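Local coordinates for uncharacterized protein (Streptococcus pneumoniae, PDB 3LFT), which probably serves as the substrate-binding protein of an ABC transporter and holds L-tryptophan in the cleft between its two lobes, at residues 91-96 with 147-152; 121-126 with 156-161; 152-157 with 189-194; 166-171 with 181-186. One frame throughout, in Å; residues are numbered along the deposited sequence.

Interaction 1 (91-96 with 147-152). With TRP (tryptophan), chain C.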
loop_
_atom_site.group_PDB
_atom_site.type_symbol
_atom_site.label_atom_id
_atom_site.label_comp_id
_atom_site.label_asym_id
_atom_site.label_seq_id
_atom_site.Cartn_x
_atom_site.Cartn_y
_atom_site.Cartn_z
ATOM N N ILE A 91 -2.039 -1.215 -6.409
ATOM C CA ILE A 91 -1.096 -2.335 -6.518
ATOM C C ILE A 91 0.270 -1.688 -6.766
ATOM O O ILE A 91 0.487 -1.019 -7.776
ATOM C CB ILE A 91 -1.497 -3.253 -7.694
ATOM C CG1 ILE A 91 -2.606 -4.237 -7.274
ATOM C CG2 ILE A 91 -0.305 -4.078 -8.195
ATOM C CD1 ILE A 91 -3.786 -3.678 -6.466
ATOM N N THR A 92 1.197 -1.886 -5.833
ATOM C CA THR A 92 2.472 -1.156 -5.879
ATOM C C THR A 92 3.343 -1.509 -7.087
ATOM O O THR A 92 3.984 -0.642 -7.680
ATOM C CB THR A 92 3.226 -1.327 -4.542
ATOM O OG1 THR A 92 2.514 -0.602 -3.536
ATOM C CG2 THR A 92 4.682 -0.882 -4.576
ATOM N N ASP A 93 3.352 -2.784 -7.461
ATOM C CA ASP A 93 4.209 -3.240 -8.567
ATOM C C ASP A 93 3.446 -4.216 -9.464
ATOM O O ASP A 93 3.592 -5.431 -9.334
ATOM C CB ASP A 93 5.482 -3.902 -8.024
ATOM C CG ASP A 93 6.376 -4.462 -9.117
ATOM O OD1 ASP A 93 6.190 -4.132 -10.306
ATOM O OD2 ASP A 93 7.273 -5.247 -8.774
ATOM N N PRO A 94 2.638 -3.697 -10.397
ATOM C CA PRO A 94 1.792 -4.562 -11.230
ATOM C C PRO A 94 2.596 -5.526 -12.103
ATOM O O PRO A 94 2.148 -6.649 -12.300
ATOM C CB PRO A 94 1.001 -3.576 -12.093
ATOM C CG PRO A 94 1.124 -2.273 -11.456
ATOM C CD PRO A 94 2.299 -2.270 -10.519
ATOM N N ILE A 95 3.759 -5.115 -12.592
ATOM C CA ILE A 95 4.544 -6.001 -13.448
ATOM C C ILE A 95 5.128 -7.149 -12.626
ATOM O O ILE A 95 5.024 -8.321 -12.997
ATOM C CB ILE A 95 5.646 -5.227 -14.196
ATOM C CG1 ILE A 95 5.014 -4.184 -15.128
ATOM C CG2 ILE A 95 6.558 -6.174 -14.979
ATOM C CD1 ILE A 95 6.022 -3.173 -15.690
ATOM N N GLY A 96 5.739 -6.809 -11.492
ATOM C CA GLY A 96 6.297 -7.827 -10.603
ATOM C C GLY A 96 5.243 -8.731 -9.993
ATOM O O GLY A 96 5.547 -9.884 -9.644
ATOM N N SER A 147 5.950 -6.026 -1.554
ATOM C CA SER A 147 7.038 -5.653 -0.656
ATOM C C SER A 147 8.399 -6.124 -1.139
ATOM O O SER A 147 9.408 -5.463 -0.881
ATOM C CB SER A 147 6.778 -6.178 0.742
ATOM O OG SER A 147 5.623 -5.559 1.272
ATOM N N LYS A 148 8.443 -7.255 -1.841
ATOM C CA LYS A 148 9.708 -7.758 -2.369
ATOM C C LYS A 148 10.405 -6.682 -3.222
ATOM O O LYS A 148 11.583 -6.377 -3.036
ATOM C CB LYS A 148 9.446 -9.024 -3.178
ATOM N N THR A 149 9.643 -6.083 -4.136
ATOM C CA THR A 149 10.128 -5.050 -5.039
ATOM C C THR A 149 10.582 -3.810 -4.244
ATOM O O THR A 149 11.627 -3.215 -4.515
ATOM C CB THR A 149 8.965 -4.664 -6.019
ATOM O OG1 THR A 149 8.580 -5.824 -6.774
ATOM C CG2 THR A 149 9.393 -3.519 -6.947
ATOM N N GLN A 150 9.771 -3.413 -3.272
ATOM C CA GLN A 150 10.065 -2.187 -2.526
ATOM C C GLN A 150 11.326 -2.297 -1.697
ATOM O O GLN A 150 12.107 -1.345 -1.612
ATOM C CB GLN A 150 8.901 -1.831 -1.610
ATOM C CG GLN A 150 7.636 -1.415 -2.321
ATOM C CD GLN A 150 6.542 -1.220 -1.329
ATOM O OE1 GLN A 150 6.513 -0.209 -0.632
ATOM N NE2 GLN A 150 5.628 -2.207 -1.235
ATOM N N VAL A 151 11.519 -3.470 -1.096
ATOM C CA VAL A 151 12.716 -3.724 -0.312
ATOM C C VAL A 151 13.982 -3.643 -1.180
ATOM O O VAL A 151 14.954 -3.008 -0.786
ATOM C CB VAL A 151 12.612 -5.081 0.439
ATOM C CG1 VAL A 151 13.947 -5.413 1.125
ATOM C CG2 VAL A 151 11.510 -5.008 1.469
ATOM N N GLU A 152 13.940 -4.236 -2.374
ATOM C CA GLU A 152 15.060 -4.163 -3.326
ATOM C C GLU A 152 15.392 -2.707 -3.656
ATOM O O GLU A 152 16.555 -2.305 -3.577
ATOM C CB GLU A 152 14.752 -4.934 -4.610
ATOM C CG GLU A 152 14.685 -6.452 -4.457
ATOM C CD GLU A 152 14.056 -7.138 -5.664
ATOM O OE1 GLU A 152 13.570 -6.437 -6.580
ATOM O OE2 GLU A 152 14.050 -8.385 -5.700
HETATM N N TRP C . -0.089 -0.905 -2.465
HETATM C CA TRP C . -0.360 -2.064 -1.565
HETATM C C TRP C . -0.292 -3.340 -2.339
HETATM O O TRP C . -0.836 -4.360 -1.906
HETATM C CB TRP C . -1.726 -1.884 -0.883
HETATM C CG TRP C . -1.762 -0.636 -0.037
HETATM C CD1 TRP C . -2.318 0.601 -0.364
HETATM C CD2 TRP C . -1.176 -0.480 1.299
HETATM N NE1 TRP C . -2.122 1.483 0.672
HETATM C CE2 TRP C . -1.443 0.913 1.668
HETATM C CE3 TRP C . -0.476 -1.336 2.116
HETATM C CZ2 TRP C . -0.988 1.360 2.896
HETATM C CZ3 TRP C . -0.027 -0.852 3.341
HETATM C CH2 TRP C . -0.294 0.481 3.713
HETATM O OXT TRP C . 0.316 -3.360 -3.419
#

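Interaction 2 (121-126 with 156-161)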
loop_
_atom_site.group_PDB
_atom_site.type_symbol
_atom_site.label_atom_id
_atom_site.label_comp_id
_atom_site.label_asym_id
_atom_site.label_seq_id
_atom_site.Cartn_x
_atom_site.Cartn_y
_atom_site.Cartn_z
ATOM N N GLN A 121 13.039 9.373 -1.785
ATOM C CA GLN A 121 12.602 10.422 -0.860
ATOM C C GLN A 121 12.571 9.961 0.583
ATOM O O GLN A 121 12.884 10.738 1.493
ATOM C CB GLN A 121 11.242 10.992 -1.244
ATOM C CG GLN A 121 11.235 11.907 -2.453
ATOM C CD GLN A 121 9.822 12.296 -2.798
ATOM O OE1 GLN A 121 9.179 11.649 -3.625
ATOM N NE2 GLN A 121 9.303 13.327 -2.126
ATOM N N GLN A 122 12.231 8.697 0.820
ATOM C CA GLN A 122 12.264 8.167 2.179
ATOM C C GLN A 122 13.690 8.112 2.701
ATOM O O GLN A 122 13.932 8.479 3.859
ATOM C CB GLN A 122 11.604 6.795 2.228
ATOM C CG GLN A 122 10.103 6.893 2.040
ATOM C CD GLN A 122 9.424 5.555 1.857
ATOM O OE1 GLN A 122 10.077 4.513 1.765
ATOM N NE2 GLN A 122 8.104 5.582 1.783
ATOM N N VAL A 123 14.623 7.642 1.865
ATOM C CA VAL A 123 16.032 7.642 2.273
ATOM C C VAL A 123 16.505 9.062 2.597
ATOM O O VAL A 123 17.142 9.278 3.624
ATOM C CB VAL A 123 16.927 6.950 1.217
ATOM C CG1 VAL A 123 18.389 7.221 1.486
ATOM C CG2 VAL A 123 16.654 5.456 1.220
ATOM N N GLU A 124 16.162 10.022 1.741
ATOM C CA GLU A 124 16.557 11.414 1.981
ATOM C C GLU A 124 15.979 11.918 3.308
ATOM O O GLU A 124 16.662 12.606 4.059
ATOM C CB GLU A 124 16.180 12.324 0.795
ATOM C CG GLU A 124 17.034 12.071 -0.456
ATOM C CD GLU A 124 16.424 12.567 -1.774
ATOM O OE1 GLU A 124 15.201 12.845 -1.853
ATOM O OE2 GLU A 124 17.185 12.649 -2.764
ATOM N N LEU A 125 14.739 11.551 3.613
ATOM C CA LEU A 125 14.104 11.977 4.868
ATOM C C LEU A 125 14.802 11.372 6.085
ATOM O O LEU A 125 15.029 12.050 7.093
ATOM C CB LEU A 125 12.623 11.608 4.869
ATOM C CG LEU A 125 11.807 12.070 6.098
ATOM C CD1 LEU A 125 11.794 13.576 6.309
ATOM C CD2 LEU A 125 10.369 11.534 5.955
ATOM N N ILE A 126 15.136 10.085 5.991
ATOM C CA ILE A 126 15.865 9.430 7.073
ATOM C C ILE A 126 17.206 10.121 7.346
ATOM O O ILE A 126 17.558 10.374 8.506
ATOM C CB ILE A 126 16.077 7.932 6.784
ATOM C CG1 ILE A 126 14.711 7.215 6.771
ATOM C CG2 ILE A 126 17.022 7.304 7.837
ATOM C CD1 ILE A 126 14.753 5.800 6.155
ATOM N N ALA A 156 18.778 -0.406 -2.439
ATOM C CA ALA A 156 19.704 0.180 -3.408
ATOM C C ALA A 156 19.941 1.673 -3.125
ATOM O O ALA A 156 21.082 2.138 -3.081
ATOM C CB ALA A 156 19.217 -0.050 -4.830
ATOM N N TYR A 157 18.862 2.415 -2.873
ATOM C CA TYR A 157 18.984 3.837 -2.543
ATOM C C TYR A 157 19.674 4.089 -1.214
ATOM O O TYR A 157 20.503 4.999 -1.094
ATOM C CB TYR A 157 17.617 4.516 -2.548
ATOM C CG TYR A 157 17.161 4.904 -3.926
ATOM C CD1 TYR A 157 17.855 5.872 -4.659
ATOM C CD2 TYR A 157 16.037 4.311 -4.501
ATOM C CE1 TYR A 157 17.448 6.233 -5.931
ATOM C CE2 TYR A 157 15.622 4.665 -5.784
ATOM C CZ TYR A 157 16.334 5.630 -6.487
ATOM O OH TYR A 157 15.937 5.996 -7.754
ATOM N N ALA A 158 19.333 3.288 -0.211
ATOM C CA ALA A 158 19.924 3.451 1.112
ATOM C C ALA A 158 21.430 3.259 1.074
ATOM O O ALA A 158 22.176 4.028 1.678
ATOM C CB ALA A 158 19.302 2.499 2.097
ATOM N N GLU A 159 21.871 2.233 0.353
ATOM C CA GLU A 159 23.296 1.932 0.258
ATOM C C GLU A 159 24.063 3.098 -0.380
ATOM O O GLU A 159 25.146 3.479 0.098
ATOM C CB GLU A 159 23.496 0.627 -0.511
ATOM N N LYS A 160 23.488 3.688 -1.431
ATOM C CA LYS A 160 24.076 4.858 -2.102
ATOM C C LYS A 160 24.232 6.077 -1.193
ATOM O O LYS A 160 25.176 6.875 -1.361
ATOM C CB LYS A 160 23.261 5.252 -3.341
ATOM C CG LYS A 160 23.638 4.495 -4.593
ATOM C CD LYS A 160 23.013 5.130 -5.818
ATOM C CE LYS A 160 23.306 4.309 -7.061
ATOM N NZ LYS A 160 23.021 5.065 -8.321
ATOM N N ALA A 161 23.318 6.198 -0.231
ATOM C CA ALA A 161 23.317 7.287 0.740
ATOM C C ALA A 161 24.130 6.946 1.988
ATOM O O ALA A 161 24.162 7.724 2.944
ATOM C CB ALA A 161 21.890 7.662 1.116
#

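Interaction 3 (152-157 with 189-194). With TRP (tryptophan), chain C.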
loop_
_atom_site.group_PDB
_atom_site.type_symbol
_atom_site.label_atom_id
_atom_site.label_comp_id
_atom_site.label_asym_id
_atom_site.label_seq_id
_atom_site.Cartn_x
_atom_site.Cartn_y
_atom_site.Cartn_z
ATOM N N GLU A 152 13.940 -4.236 -2.374
ATOM C CA GLU A 152 15.060 -4.163 -3.326
ATOM C C GLU A 152 15.392 -2.707 -3.656
ATOM O O GLU A 152 16.555 -2.305 -3.577
ATOM C CB GLU A 152 14.752 -4.934 -4.610
ATOM C CG GLU A 152 14.685 -6.452 -4.457
ATOM C CD GLU A 152 14.056 -7.138 -5.664
ATOM O OE1 GLU A 152 13.570 -6.437 -6.580
ATOM O OE2 GLU A 152 14.050 -8.385 -5.700
ATOM N N GLU A 153 14.380 -1.916 -4.023
ATOM C CA GLU A 153 14.607 -0.533 -4.443
ATOM C C GLU A 153 15.109 0.326 -3.290
ATOM O O GLU A 153 16.022 1.135 -3.443
ATOM C CB GLU A 153 13.325 0.046 -5.062
ATOM C CG GLU A 153 12.944 -0.583 -6.403
ATOM C CD GLU A 153 11.808 0.140 -7.104
ATOM O OE1 GLU A 153 11.549 1.332 -6.789
ATOM O OE2 GLU A 153 11.186 -0.495 -7.984
ATOM N N PHE A 154 14.511 0.146 -2.121
ATOM C CA PHE A 154 14.918 0.899 -0.942
ATOM C C PHE A 154 16.357 0.595 -0.548
ATOM O O PHE A 154 17.121 1.492 -0.253
ATOM C CB PHE A 154 13.930 0.662 0.220
ATOM C CG PHE A 154 14.274 1.425 1.485
ATOM C CD1 PHE A 154 13.804 2.720 1.678
ATOM C CD2 PHE A 154 15.064 0.844 2.474
ATOM C CE1 PHE A 154 14.102 3.408 2.848
ATOM C CE2 PHE A 154 15.359 1.523 3.653
ATOM C CZ PHE A 154 14.889 2.828 3.828
ATOM N N LYS A 155 16.714 -0.679 -0.569
ATOM C CA LYS A 155 18.074 -1.088 -0.210
ATOM C C LYS A 155 19.094 -0.445 -1.152
ATOM O O LYS A 155 20.147 0.024 -0.718
ATOM C CB LYS A 155 18.174 -2.621 -0.228
ATOM C CG LYS A 155 19.435 -3.206 0.350
ATOM C CD LYS A 155 19.358 -4.735 0.316
ATOM C CE LYS A 155 20.708 -5.393 0.567
ATOM N NZ LYS A 155 21.197 -5.210 1.963
ATOM N N ALA A 156 18.778 -0.406 -2.439
ATOM C CA ALA A 156 19.704 0.180 -3.408
ATOM C C ALA A 156 19.941 1.673 -3.125
ATOM O O ALA A 156 21.082 2.138 -3.081
ATOM C CB ALA A 156 19.217 -0.050 -4.830
ATOM N N TYR A 157 18.862 2.415 -2.873
ATOM C CA TYR A 157 18.984 3.837 -2.543
ATOM C C TYR A 157 19.674 4.089 -1.214
ATOM O O TYR A 157 20.503 4.999 -1.094
ATOM C CB TYR A 157 17.617 4.516 -2.548
ATOM C CG TYR A 157 17.161 4.904 -3.926
ATOM C CD1 TYR A 157 17.855 5.872 -4.659
ATOM C CD2 TYR A 157 16.037 4.311 -4.501
ATOM C CE1 TYR A 157 17.448 6.233 -5.931
ATOM C CE2 TYR A 157 15.622 4.665 -5.784
ATOM C CZ TYR A 157 16.334 5.630 -6.487
ATOM O OH TYR A 157 15.937 5.996 -7.754
ATOM N N ALA A 189 16.996 1.984 13.211
ATOM C CA ALA A 189 15.681 2.448 12.798
ATOM C C ALA A 189 14.977 1.314 12.101
ATOM O O ALA A 189 15.634 0.431 11.530
ATOM C CB ALA A 189 15.807 3.649 11.840
ATOM N N ILE A 190 13.654 1.340 12.168
ATOM C CA ILE A 190 12.805 0.357 11.487
ATOM C C ILE A 190 12.154 1.049 10.307
ATOM O O ILE A 190 11.615 2.139 10.473
ATOM C CB ILE A 190 11.709 -0.201 12.430
ATOM C CG1 ILE A 190 12.329 -0.925 13.632
ATOM C CG2 ILE A 190 10.744 -1.133 11.662
ATOM C CD1 ILE A 190 11.343 -1.134 14.770
ATOM N N TRP A 191 12.222 0.431 9.134
ATOM C CA TRP A 191 11.516 0.890 7.941
ATOM C C TRP A 191 10.521 -0.168 7.495
ATOM O O TRP A 191 10.814 -1.367 7.519
ATOM C CB TRP A 191 12.503 1.222 6.819
ATOM C CG TRP A 191 11.877 1.520 5.496
ATOM C CD1 TRP A 191 11.308 2.694 5.103
ATOM C CD2 TRP A 191 11.751 0.613 4.403
ATOM N NE1 TRP A 191 10.823 2.571 3.808
ATOM C CE2 TRP A 191 11.111 1.305 3.354
ATOM C CE3 TRP A 191 12.171 -0.709 4.187
ATOM C CZ2 TRP A 191 10.839 0.704 2.115
ATOM C CZ3 TRP A 191 11.889 -1.311 2.947
ATOM C CH2 TRP A 191 11.245 -0.596 1.929
ATOM N N VAL A 192 9.320 0.278 7.136
ATOM C CA VAL A 192 8.256 -0.629 6.681
ATOM C C VAL A 192 7.801 -0.163 5.315
ATOM O O VAL A 192 7.431 1.005 5.165
ATOM C CB VAL A 192 7.033 -0.616 7.620
ATOM C CG1 VAL A 192 5.984 -1.624 7.143
ATOM C CG2 VAL A 192 7.449 -0.950 9.051
ATOM N N PRO A 193 7.831 -1.034 4.295
ATOM C CA PRO A 193 7.310 -0.664 2.980
ATOM C C PRO A 193 5.783 -0.575 2.989
ATOM O O PRO A 193 5.135 -0.714 4.050
ATOM C CB PRO A 193 7.819 -1.783 2.061
ATOM C CG PRO A 193 8.042 -2.943 2.948
ATOM C CD PRO A 193 8.372 -2.405 4.322
ATOM N N ILE A 194 5.211 -0.333 1.813
ATOM C CA ILE A 194 3.757 -0.355 1.641
ATOM C C ILE A 194 3.350 -1.844 1.681
ATOM O O ILE A 194 3.321 -2.514 0.642
ATOM C CB ILE A 194 3.319 0.358 0.336
ATOM C CG1 ILE A 194 3.910 1.767 0.228
ATOM C CG2 ILE A 194 1.807 0.436 0.274
ATOM C CD1 ILE A 194 3.689 2.378 -1.159
HETATM N N TRP C . -0.089 -0.905 -2.465
HETATM C CA TRP C . -0.360 -2.064 -1.565
HETATM C C TRP C . -0.292 -3.340 -2.339
HETATM O O TRP C . -0.836 -4.360 -1.906
HETATM C CB TRP C . -1.726 -1.884 -0.883
HETATM C CG TRP C . -1.762 -0.636 -0.037
HETATM C CD1 TRP C . -2.318 0.601 -0.364
HETATM C CD2 TRP C . -1.176 -0.480 1.299
HETATM N NE1 TRP C . -2.122 1.483 0.672
HETATM C CE2 TRP C . -1.443 0.913 1.668
HETATM C CE3 TRP C . -0.476 -1.336 2.116
HETATM C CZ2 TRP C . -0.988 1.360 2.896
HETATM C CZ3 TRP C . -0.027 -0.852 3.341
HETATM C CH2 TRP C . -0.294 0.481 3.713
HETATM O OXT TRP C . 0.316 -3.360 -3.419
#

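Interaction 4 (166-171 with 181-186)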
loop_
_atom_site.group_PDB
_atom_site.type_symbol
_atom_site.label_atom_id
_atom_site.label_comp_id
_atom_site.label_asym_id
_atom_site.label_seq_id
_atom_site.Cartn_x
_atom_site.Cartn_y
_atom_site.Cartn_z
ATOM N N GLU A 166 19.272 -4.207 6.765
ATOM C CA GLU A 166 19.146 -5.622 7.107
ATOM C C GLU A 166 17.674 -5.978 7.007
ATOM O O GLU A 166 16.806 -5.229 7.484
ATOM C CB GLU A 166 19.654 -5.895 8.530
ATOM C CG GLU A 166 19.687 -7.381 8.931
ATOM C CD GLU A 166 20.563 -7.666 10.154
ATOM O OE1 GLU A 166 20.730 -8.860 10.486
ATOM O OE2 GLU A 166 21.080 -6.707 10.773
ATOM N N THR A 167 17.381 -7.120 6.392
ATOM C CA THR A 167 15.987 -7.525 6.169
ATOM C C THR A 167 15.446 -8.446 7.261
ATOM O O THR A 167 16.163 -9.336 7.740
ATOM C CB THR A 167 15.803 -8.152 4.782
ATOM O OG1 THR A 167 16.695 -9.264 4.639
ATOM C CG2 THR A 167 16.105 -7.120 3.709
ATOM N N PHE A 168 14.202 -8.199 7.662
ATOM C CA PHE A 168 13.501 -8.974 8.672
ATOM C C PHE A 168 12.118 -9.276 8.126
ATOM O O PHE A 168 11.132 -8.585 8.427
ATOM C CB PHE A 168 13.445 -8.234 10.011
ATOM C CG PHE A 168 14.793 -7.989 10.613
ATOM C CD1 PHE A 168 15.351 -8.913 11.504
ATOM C CD2 PHE A 168 15.527 -6.849 10.268
ATOM C CE1 PHE A 168 16.606 -8.686 12.058
ATOM C CE2 PHE A 168 16.784 -6.620 10.809
ATOM C CZ PHE A 168 17.324 -7.540 11.706
ATOM N N ALA A 169 12.064 -10.291 7.273
ATOM C CA ALA A 169 10.804 -10.717 6.687
ATOM C C ALA A 169 10.054 -11.619 7.652
ATOM O O ALA A 169 10.656 -12.435 8.368
ATOM C CB ALA A 169 11.032 -11.415 5.355
ATOM N N VAL A 170 8.743 -11.436 7.695
ATOM C CA VAL A 170 7.835 -12.318 8.425
ATOM C C VAL A 170 6.853 -12.966 7.450
ATOM O O VAL A 170 6.473 -12.343 6.449
ATOM C CB VAL A 170 7.063 -11.555 9.547
ATOM C CG1 VAL A 170 8.037 -10.998 10.599
ATOM C CG2 VAL A 170 6.228 -10.396 9.002
ATOM N N PRO A 171 6.433 -14.224 7.717
ATOM C CA PRO A 171 5.421 -14.828 6.832
ATOM C C PRO A 171 3.983 -14.408 7.129
ATOM O O PRO A 171 3.094 -14.627 6.294
ATOM C CB PRO A 171 5.587 -16.327 7.093
ATOM C CG PRO A 171 6.044 -16.400 8.520
ATOM C CD PRO A 171 6.961 -15.201 8.692
ATOM N N THR A 181 11.408 -7.396 18.459
ATOM C CA THR A 181 12.307 -7.497 19.601
ATOM C C THR A 181 13.737 -7.822 19.158
ATOM O O THR A 181 14.696 -7.179 19.608
ATOM C CB THR A 181 11.780 -8.520 20.604
ATOM O OG1 THR A 181 10.539 -8.048 21.140
ATOM C CG2 THR A 181 12.761 -8.721 21.746
ATOM N N VAL A 182 13.874 -8.789 18.255
ATOM C CA VAL A 182 15.179 -9.160 17.715
ATOM C C VAL A 182 15.831 -8.010 16.931
ATOM O O VAL A 182 16.982 -7.638 17.171
ATOM C CB VAL A 182 15.085 -10.436 16.820
ATOM C CG1 VAL A 182 16.409 -10.700 16.095
ATOM C CG2 VAL A 182 14.640 -11.637 17.635
HETATM N N MSE A 183 15.078 -7.431 16.006
HETATM C CA MSE A 183 15.660 -6.439 15.123
HETATM C C MSE A 183 16.097 -5.180 15.856
HETATM O O MSE A 183 17.077 -4.573 15.477
HETATM C CB MSE A 183 14.724 -6.105 13.963
HETATM C CG MSE A 183 13.547 -5.214 14.333
HETATM SE SE MSE A 183 12.205 -5.176 12.959
HETATM C CE MSE A 183 13.159 -4.201 11.588
ATOM N N THR A 184 15.404 -4.811 16.930
ATOM C CA THR A 184 15.713 -3.529 17.576
ATOM C C THR A 184 17.022 -3.528 18.364
ATOM O O THR A 184 17.510 -2.466 18.735
ATOM C CB THR A 184 14.535 -2.927 18.400
ATOM O OG1 THR A 184 14.113 -3.827 19.426
ATOM C CG2 THR A 184 13.348 -2.537 17.512
ATOM N N SER A 185 17.594 -4.705 18.611
ATOM C CA SER A 185 18.931 -4.806 19.195
ATOM C C SER A 185 20.009 -4.773 18.111
ATOM O O SER A 185 21.207 -4.698 18.412
ATOM C CB SER A 185 19.061 -6.096 20.006
ATOM O OG SER A 185 19.433 -7.176 19.169
ATOM N N LYS A 186 19.581 -4.832 16.848
ATOM C CA LYS A 186 20.493 -4.930 15.700
ATOM C C LYS A 186 20.537 -3.690 14.806
ATOM O O LYS A 186 21.490 -3.504 14.032
ATOM C CB LYS A 186 20.114 -6.121 14.822
ATOM C CG LYS A 186 20.378 -7.484 15.466
ATOM C CD LYS A 186 19.770 -8.597 14.624
ATOM C CE LYS A 186 20.152 -9.977 15.136
ATOM N NZ LYS A 186 21.595 -10.256 14.873
#

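Interaction 1 (91-96 with 147-152)
Asp-93, on an irregular turn after strand 86-89, faces Thr-149 on helix 145-160, their CA atoms 7.1 Å apart; loop and helix meet through side chains. The hydroxyl of Thr-149 donates to the carboxylate of Asp-93; OG1 and OD2 are modelled 2.5 Å apart, an unusually small separation whose exact value is doubtful. The two side chains cross at about a right angle, and CG2 of Thr-149 also lies against OD2. The other oxygen of Asp-93 looks back into its own loop: OD1 accepts the N-H of Gly-96 at 3.0 Å, nearly straight at 164° but from well above the carboxylate plane. This Asx motif steadies the acid that reaches across.

Beside it, Thr-92 uses both branches. With OG1 beside the backbone N (chi1 -70°), CG2 stands anti to that N and rests 3.7 Å from NE2 of Gln-150, whose amide is fixed by Ile-194 and Asn-146. This leaves OG1 of Thr-92 toward the ligand: it accepts from N of the tryptophan at 2.8 Å and is also bonded to the carbonyl O of Asp-115. The backbone N of Thr-92 meets ligand OXT at 3.0 Å.

Threonine suits position 92, since its methyl packs while its oxygen binds. Because the residue before Asp-93 holds the ligand while Asp-93 reaches the other lobe, the chemistry is consistent with a closed, tryptophan-loaded cleft.

Interaction 2 (121-126 with 156-161)
Val-123 is the bump of this contact: its two methyls push from helix 119-129 into a shallow hollow on the last turn of helix 145-160 and the residue after it. The floor of that hollow is backbone, and its walls are Tyr-157, Ala-158 and Ala-161. The alanines at 158 and 161 keep this surface low, and the helices come near, with the CA atoms of Val-123 and Ala-158 5.8 Å apart.

The methyls divide the hollow between them. CG1, anti to the backbone N (chi1 167°), packs tightly on CB of Ala-161 at 3.5 Å. CG2 settles over the backbone of Ala-158, 3.7 Å from its N, and also reaches CB of Ala-158 at 4.1 Å and CB of Tyr-157 at 4.0 Å. Of its side chain Tyr-157 offers the valine CB, for its ring leads off toward Ala-119 and Gln-120. A beta-branched residue suits the place because its fork spans two neighbouring dips, while alanine gives a low surface to lean on.

Beyond the helix end, the carbonyl of Ala-161 bonds to Lys-127, a polar tie beside the apolar one. Helix 119-129 thus lies packed between helix 145-160, met by Val-123, and strand 230-233, which Leu-125 touches.

Interaction 3 (152-157 with 189-194)
Trp-191, lying flat against Phe-154, has its polar side-chain atom, NE1, bonded to OE1 of Gln-122, whose NE2 is held in turn by Asn-117 and the carbonyl of Val-232. That second shell fixes the amide, and the amide helps fix the indole.

The two side chains run in opposite directions, one from helix 145-160 and the other from strand 189-192, and overlap as a face-to-face stack. The Phe-154 ring and the five-membered ring of Trp-191 have centroids 3.7 Å apart and planes only 7° from parallel. CZ of the phenylalanine comes to CG of the indole at 3.7 Å. At the far end CB of Phe-154 sits 3.4 Å from CH2 of Trp-191, making a CH-pi contact over the six-membered ring. Across the opposite indole face lies the backbone N of Pro-193. Broad, flat groups suit this buried place, since they fill the space between helix and sheet without polar edges to satisfy beyond NE1.

Just past the strand, Ile-194 puts CG2 3.3 Å from CD2 of the bound tryptophan. Such an alpha/beta lobe, with a helix packed on a parallel sheet and a ligand beside the strand's C-terminal end, is typical of periplasmic-type binding proteins.

Interaction 4 (166-171 with 181-186)
The first torsion of Phe-168 brings its ring to Met-183: with CG anti to the carbonyl carbon (chi1 -63°) the ring leans from the strand toward the helix and comes to lie against CB of Met-183. That CB sits over the middle of the ring face, 3.5 Å from the centroid and only 3° off the normal, a CH-pi contact. In the conformer described here, one of two, CG of Met-183, modelled as selenomethionine, stands between its backbone N and carbonyl carbon at 76°. The chain beyond bends back, so that CE touches CD2 of Phe-168 at 3.8 Å, while SE makes a longer, oblique Met-aromatic contact; both depend on the chosen conformer.

These residues belong to a parallel beta-alpha-beta unit: strand 164-170 leads through helix 176-183 to strand 189-192, with strand 135-141 lying between the two strands in the sheet. Phe-168 suits the edge strand because its ring can reach across to the side of the helix that faces the sheet, and flexible methionine can follow that ring while also touching Leu-139 and Ile-190.

Lys-186, three residues on from Met-183, brings its aliphatic part to the ring's edge, CD lying near the ring plane 4.0 Å from CZ of Phe-168. Glu-166 comes alongside, with OE2 4.2 Å from CB of Lys-186. Their opposite charges are near without touching, NZ of Lys-186 standing 4.7 Å from OE1 of Glu-166, which probably gives a mild attraction at this rim.

In the fold
From the N terminus, the chain passes 91-96 in a loop of the first lobe, and 147-152 of the second lobe comes back to it, where interaction 1 closes a loop between the lobes. Interaction 2 opens within that loop, at 121-126, and closes beyond it at 156-161, so the two cross. Interaction 3 begins at 152-157, where interaction 2 is ending, and closes at 189-194; interaction 4 is nested inside its loop. Helix 145-160 serves the first three in turn, facing the other lobe, helix 119-129 and the four-stranded sheet, whose edge strand interaction 4 ties to helix 176-183. Interactions 1 and 3 both touch the tryptophan, their centres about 11 Å apart.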